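Local coordinates for putative uncharacterized protein Ta1305 (Thermoplasma acidophilum, PDB 4RKS) that catalyses the ATP-dependent phosphorylation of (R)-mevalonate to mevalonate 3-phosphate in an alternative isoprenoid pathway of extreme acidophiles, at residues His211-Arg216 against Arg262-Asn267; Glu256-Leu261 against Tyr291-Gly296. All coordinates share one frame; numbering follows the deposited sequence.

Interaction 1. Residues His211-Arg216 against Arg262-Asn267; sequences HQNIVR and RGVGVN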
loop_
_atom_site.group_PDB
_atom_site.type_symbol
_atom_site.label_atom_id
_atom_site.label_comp_id
_atom_site.label_asym_id
_atom_site.label_seq_id
_atom_site.Cartn_x
_atom_site.Cartn_y
_atom_site.Cartn_z
ATOM N N HIS A 211 -6.151 -10.750 -7.815
ATOM C CA HIS A 211 -5.310 -10.756 -9.009
ATOM C C HIS A 211 -5.645 -11.909 -9.963
ATOM O O HIS A 211 -5.780 -11.716 -11.174
ATOM C CB HIS A 211 -3.829 -10.822 -8.605
ATOM C CG HIS A 211 -3.337 -9.588 -7.919
ATOM N ND1 HIS A 211 -3.713 -8.321 -8.311
ATOM C CD2 HIS A 211 -2.512 -9.425 -6.857
ATOM C CE1 HIS A 211 -3.134 -7.430 -7.525
ATOM N NE2 HIS A 211 -2.400 -8.074 -6.634
ATOM N N GLN A 212 -5.783 -13.110 -9.421
ATOM C CA GLN A 212 -6.051 -14.281 -10.258
ATOM C C GLN A 212 -7.403 -14.180 -10.983
ATOM O O GLN A 212 -7.513 -14.515 -12.158
ATOM C CB GLN A 212 -5.995 -15.560 -9.412
ATOM C CG GLN A 212 -6.126 -16.854 -10.214
ATOM C CD GLN A 212 -5.948 -18.110 -9.366
ATOM O OE1 GLN A 212 -5.988 -18.059 -8.132
ATOM N NE2 GLN A 212 -5.747 -19.246 -10.029
ATOM N N ASN A 213 -8.435 -13.693 -10.309
ATOM C CA ASN A 213 -9.761 -13.704 -10.945
ATOM C C ASN A 213 -10.082 -12.480 -11.806
ATOM O O ASN A 213 -10.760 -12.608 -12.824
ATOM C CB ASN A 213 -10.841 -13.879 -9.887
ATOM C CG ASN A 213 -10.907 -15.292 -9.367
ATOM O OD1 ASN A 213 -11.764 -16.079 -9.770
ATOM N ND2 ASN A 213 -9.984 -15.634 -8.490
ATOM N N ILE A 214 -9.590 -11.300 -11.421
ATOM C CA ILE A 214 -9.956 -10.087 -12.143
ATOM C C ILE A 214 -9.583 -10.158 -13.625
ATOM O O ILE A 214 -10.297 -9.634 -14.474
ATOM C CB ILE A 214 -9.320 -8.817 -11.531
ATOM C CG1 ILE A 214 -10.146 -7.598 -11.940
ATOM C CG2 ILE A 214 -7.824 -8.658 -11.951
ATOM C CD1 ILE A 214 -9.508 -6.277 -11.615
ATOM N N VAL A 215 -8.488 -10.837 -13.943
ATOM C CA VAL A 215 -8.031 -10.909 -15.327
ATOM C C VAL A 215 -8.945 -11.821 -16.166
ATOM O O VAL A 215 -8.889 -11.824 -17.396
ATOM C CB VAL A 215 -6.557 -11.399 -15.397
ATOM C CG1 VAL A 215 -5.998 -11.243 -16.804
ATOM C CG2 VAL A 215 -5.690 -10.600 -14.414
ATOM N N ARG A 216 -9.809 -12.581 -15.510
ATOM C CA ARG A 216 -10.725 -13.439 -16.265
ATOM C C ARG A 216 -11.892 -12.662 -16.893
ATOM O O ARG A 216 -12.552 -13.156 -17.817
ATOM C CB ARG A 216 -11.258 -14.554 -15.367
ATOM C CG ARG A 216 -10.196 -15.567 -14.986
ATOM C CD ARG A 216 -10.663 -16.483 -13.880
ATOM N NE ARG A 216 -9.630 -17.461 -13.570
ATOM C CZ ARG A 216 -9.636 -18.238 -12.499
ATOM N NH1 ARG A 216 -10.623 -18.153 -11.620
ATOM N NH2 ARG A 216 -8.651 -19.100 -12.309
ATOM N N ARG A 262 -17.086 -8.451 -8.741
ATOM C CA ARG A 262 -18.331 -9.167 -8.448
ATOM C C ARG A 262 -18.757 -10.048 -9.617
ATOM O O ARG A 262 -19.259 -11.149 -9.416
ATOM C CB ARG A 262 -19.462 -8.189 -8.089
ATOM C CG ARG A 262 -19.384 -7.647 -6.654
ATOM C CD ARG A 262 -20.653 -6.870 -6.255
ATOM N NE ARG A 262 -20.934 -5.758 -7.167
ATOM C CZ ARG A 262 -20.503 -4.511 -6.993
ATOM N NH1 ARG A 262 -19.759 -4.197 -5.934
ATOM N NH2 ARG A 262 -20.810 -3.579 -7.883
ATOM N N GLY A 263 -18.538 -9.566 -10.836
ATOM C CA GLY A 263 -18.812 -10.344 -12.027
ATOM C C GLY A 263 -17.884 -11.531 -12.237
ATOM O O GLY A 263 -18.125 -12.347 -13.119
ATOM N N VAL A 264 -16.815 -11.624 -11.447
ATOM C CA VAL A 264 -15.946 -12.803 -11.482
ATOM C C VAL A 264 -16.017 -13.545 -10.130
ATOM O O VAL A 264 -15.185 -14.396 -9.811
ATOM C CB VAL A 264 -14.489 -12.417 -11.841
ATOM C CG1 VAL A 264 -13.668 -13.644 -12.168
ATOM C CG2 VAL A 264 -14.480 -11.525 -13.054
ATOM N N GLY A 265 -17.032 -13.217 -9.338
ATOM C CA GLY A 265 -17.326 -13.954 -8.122
ATOM C C GLY A 265 -16.490 -13.571 -6.920
ATOM O O GLY A 265 -16.359 -14.348 -5.979
ATOM N N VAL A 266 -15.921 -12.368 -6.952
ATOM C CA VAL A 266 -15.182 -11.836 -5.811
ATOM C C VAL A 266 -15.936 -10.656 -5.190
ATOM O O VAL A 266 -15.944 -9.558 -5.748
ATOM C CB VAL A 266 -13.766 -11.390 -6.227
ATOM C CG1 VAL A 266 -13.018 -10.790 -5.040
ATOM C CG2 VAL A 266 -13.004 -12.566 -6.807
ATOM N N ASN A 267 -16.574 -10.883 -4.044
ATOM C CA ASN A 267 -17.413 -9.854 -3.435
ATOM C C ASN A 267 -16.803 -9.272 -2.176
ATOM O O ASN A 267 -16.955 -9.828 -1.083
ATOM C CB ASN A 267 -18.803 -10.407 -3.110
ATOM C CG ASN A 267 -19.771 -9.316 -2.693
ATOM O OD1 ASN A 267 -19.720 -8.196 -3.206
ATOM N ND2 ASN A 267 -20.648 -9.631 -1.748
#
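Val-264 lays its CG1 methyl over the backbone and CB of Asn-213, at 3.2 Å from Asn-213 O and 3.6 Å from Asn-213 CB. With CG1 anti to the backbone N (chi1 -168°), this branch leads the approach, while CG2 stands further back, 3.9 Å from Asn-213 O. The same CG1 also meets Arg-216 CB at 4.1 Å, so one methyl touches both Asn-213 and Arg-216, three residues further along. Val-266 adds a second apolar touch, its CG2 lying 4.0 Å from Asn-213 CB. A compact branched residue suits both places, since a short side chain can lie close against its neighbour without a polar end to satisfy. Asn-213 offers its backbone O and its CB here; its side-chain ND2 is hydrogen-bonded back to Val-209 O within its own helix. The valines are carried by the Schellman motif that ends helix 243-262: Gly-265, at positive phi (82°), is its C-prime residue, with Gly-265 N bonded to Arg-262 O and Val-266 N to Leu-261 O. The contact thus sets the C-terminal cap of helix 243-262 beside the end of helix 207-214, while Ile-214 points away from the cap and packs on helices 243-262 and 220-238.

Interaction 2. Residues Glu256-Leu261 against Tyr291-Gly296; sequences EYHSIL and YIVTGG. With MEV ((R)-mevalonate), chain C.
The mevalonate pocket of this GHMP-family kinase is lined in part by helix 243-262 and by the loop that follows strand 289-292, and this contact ties the two together. His-258 spans them: its NE2 donates to Val-293 O at 2.8 Å with an N-H...O angle of 154°. The acceptor lies in the imidazole plane, but the donor stands well above the carbonyl plane, 64° out of it. The neighbouring carbonyl also faces the ring edge, Thr-294 O being 2.9 Å from His-258 CE1. Histidine fits this place because a flat ring can offer an N-H to the backbone while resting against hydrophobic neighbours. Val-293 runs nearly at right angles to it, with CG1 3.7 Å from His-258 NE2. On one face, Tyr-257 CD2 sits over the centre of the imidazole, 3.7 Å above its plane, helping to fix the ring's tilt. A leucine here would probably leave Val-293 O without its imidazole donor and the loop less firmly held to the helix. Tyr-257, with CG anti to the backbone N (chi1 -177°), extends towards the substrate, and its hydroxyl makes a weak hydrogen bond to Leu-38 O. Gly-295 leaves room for mevalonate, because a CB there would clash with the ligand's C6. That same C6 methyl lies 3.6 Å from Tyr-257 OH.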
loop_
_atom_site.group_PDB
_atom_site.type_symbol
_atom_site.label_atom_id
_atom_site.label_comp_id
_atom_site.label_asym_id
_atom_site.label_seq_id
_atom_site.Cartn_x
_atom_site.Cartn_y
_atom_site.Cartn_z
ATOM N N GLU A 256 -16.196 1.052 -10.024
ATOM C CA GLU A 256 -15.893 0.296 -11.247
ATOM C C GLU A 256 -15.137 -1.007 -10.950
ATOM O O GLU A 256 -15.473 -2.076 -11.457
ATOM C CB GLU A 256 -15.072 1.159 -12.200
ATOM C CG GLU A 256 -14.512 0.408 -13.400
ATOM C CD GLU A 256 -13.655 1.295 -14.284
ATOM O OE1 GLU A 256 -13.774 2.535 -14.184
ATOM O OE2 GLU A 256 -12.863 0.755 -15.078
ATOM N N TYR A 257 -14.099 -0.895 -10.129
ATOM C CA TYR A 257 -13.263 -2.030 -9.758
ATOM C C TYR A 257 -14.072 -3.132 -9.095
ATOM O O TYR A 257 -13.955 -4.307 -9.450
ATOM C CB TYR A 257 -12.157 -1.533 -8.832
ATOM C CG TYR A 257 -11.114 -2.513 -8.361
ATOM C CD1 TYR A 257 -10.087 -2.941 -9.206
ATOM C CD2 TYR A 257 -11.098 -2.936 -7.046
ATOM C CE1 TYR A 257 -9.101 -3.789 -8.753
ATOM C CE2 TYR A 257 -10.117 -3.784 -6.582
ATOM C CZ TYR A 257 -9.124 -4.208 -7.433
ATOM O OH TYR A 257 -8.157 -5.045 -6.940
ATOM N N HIS A 258 -14.920 -2.769 -8.143
ATOM C CA HIS A 258 -15.639 -3.813 -7.426
ATOM C C HIS A 258 -16.860 -4.330 -8.189
ATOM O O HIS A 258 -17.352 -5.423 -7.907
ATOM C CB HIS A 258 -15.989 -3.319 -6.030
ATOM C CG HIS A 258 -14.794 -3.263 -5.132
ATOM N ND1 HIS A 258 -14.162 -4.399 -4.678
ATOM C CD2 HIS A 258 -14.078 -2.218 -4.650
ATOM C CE1 HIS A 258 -13.127 -4.058 -3.933
ATOM N NE2 HIS A 258 -13.053 -2.740 -3.897
ATOM N N SER A 259 -17.310 -3.581 -9.189
ATOM C CA SER A 259 -18.307 -4.120 -10.121
ATOM C C SER A 259 -17.673 -5.194 -11.019
ATOM O O SER A 259 -18.295 -6.213 -11.324
ATOM C CB SER A 259 -18.922 -3.003 -10.964
ATOM O OG SER A 259 -19.878 -3.517 -11.871
ATOM N N ILE A 260 -16.425 -4.980 -11.428
ATOM C CA ILE A 260 -15.733 -5.986 -12.239
ATOM C C ILE A 260 -15.456 -7.262 -11.429
ATOM O O ILE A 260 -15.719 -8.364 -11.901
ATOM C CB ILE A 260 -14.419 -5.436 -12.826
ATOM C CG1 ILE A 260 -14.731 -4.304 -13.800
ATOM C CG2 ILE A 260 -13.637 -6.542 -13.526
ATOM C CD1 ILE A 260 -13.523 -3.608 -14.350
ATOM N N LEU A 261 -14.969 -7.111 -10.203
ATOM C CA LEU A 261 -14.711 -8.261 -9.338
ATOM C C LEU A 261 -15.968 -9.102 -9.062
ATOM O O LEU A 261 -15.919 -10.327 -9.147
ATOM C CB LEU A 261 -14.081 -7.805 -8.015
ATOM C CG LEU A 261 -12.613 -7.375 -8.134
ATOM C CD1 LEU A 261 -12.049 -6.864 -6.810
ATOM C CD2 LEU A 261 -11.756 -8.505 -8.667
ATOM N N TYR A 291 -15.475 7.777 -0.390
ATOM C CA TYR A 291 -14.956 6.541 0.197
ATOM C C TYR A 291 -14.166 5.693 -0.799
ATOM O O TYR A 291 -14.344 5.814 -2.000
ATOM C CB TYR A 291 -16.094 5.693 0.777
ATOM C CG TYR A 291 -16.858 4.930 -0.273
ATOM C CD1 TYR A 291 -17.947 5.508 -0.916
ATOM C CD2 TYR A 291 -16.498 3.637 -0.625
ATOM C CE1 TYR A 291 -18.644 4.823 -1.881
ATOM C CE2 TYR A 291 -17.191 2.945 -1.590
ATOM C CZ TYR A 291 -18.259 3.541 -2.216
ATOM O OH TYR A 291 -18.953 2.851 -3.176
ATOM N N ILE A 292 -13.319 4.817 -0.258
ATOM C CA ILE A 292 -12.525 3.845 -1.016
ATOM C C ILE A 292 -12.670 2.458 -0.374
ATOM O O ILE A 292 -12.705 2.349 0.849
ATOM C CB ILE A 292 -11.025 4.240 -1.046
ATOM C CG1 ILE A 292 -10.814 5.551 -1.805
ATOM C CG2 ILE A 292 -10.148 3.115 -1.651
ATOM C CD1 ILE A 292 -9.443 6.154 -1.582
ATOM N N VAL A 293 -12.765 1.408 -1.191
ATOM C CA VAL A 293 -12.641 0.033 -0.707
ATOM C C VAL A 293 -11.557 -0.656 -1.531
ATOM O O VAL A 293 -11.640 -0.653 -2.754
ATOM C CB VAL A 293 -13.972 -0.759 -0.838
ATOM C CG1 VAL A 293 -13.799 -2.196 -0.359
ATOM C CG2 VAL A 293 -15.114 -0.045 -0.093
ATOM N N THR A 294 -10.544 -1.230 -0.885
ATOM C CA THR A 294 -9.490 -1.916 -1.640
ATOM C C THR A 294 -9.777 -3.422 -1.666
ATOM O O THR A 294 -10.774 -3.836 -2.231
ATOM C CB THR A 294 -8.072 -1.619 -1.064
ATOM O OG1 THR A 294 -7.984 -2.052 0.305
ATOM C CG2 THR A 294 -7.787 -0.122 -1.121
ATOM N N GLY A 295 -8.931 -4.243 -1.053
ATOM C CA GLY A 295 -9.141 -5.685 -1.100
ATOM C C GLY A 295 -9.684 -6.282 0.190
ATOM O O GLY A 295 -10.263 -7.357 0.190
ATOM N N GLY A 296 -9.492 -5.578 1.297
ATOM C CA GLY A 296 -9.917 -6.075 2.590
ATOM C C GLY A 296 -11.299 -5.585 2.975
ATOM O O GLY A 296 -11.955 -4.866 2.225
HETATM C C8 MEV C . -2.903 -4.139 -4.428
HETATM O O8 MEV C . -1.913 -5.101 -4.741
HETATM C C2 MEV C . -4.249 -4.828 -4.466
HETATM C C3 MEV C . -5.425 -4.094 -3.843
HETATM O O7 MEV C . -5.141 -3.609 -2.556
HETATM C C4 MEV C . -5.864 -2.928 -4.713
HETATM C C5 MEV C . -5.059 -1.663 -4.483
HETATM O O3 MEV C . -4.817 -1.234 -3.315
HETATM O O4 MEV C . -4.604 -1.043 -5.473
HETATM C C6 MEV C . -6.552 -5.097 -3.737
#

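Both interactions draw on helix 243-262: interaction 2 uses its final turns and interaction 1 the Schellman cap that closes it. Interaction 1 is partly buried and made by van der Waals contact of valine methyls with a backbone carbonyl and aliphatic carbons, as suits a helix end near the surface. Interaction 2 is buried beside the substrate and relies on a directed histidine-to-backbone bond to hold a loop of irregular shape. They meet physically through Ile-214, whose CD1 packs on Tyr-257 CE1 at 3.8 Å and whose CG1 touches Leu-261 and Ile-260. Helix 207-214, which also brings His-211 to the pocket, is therefore coupled to the helix that carries the pocket residue Tyr-257.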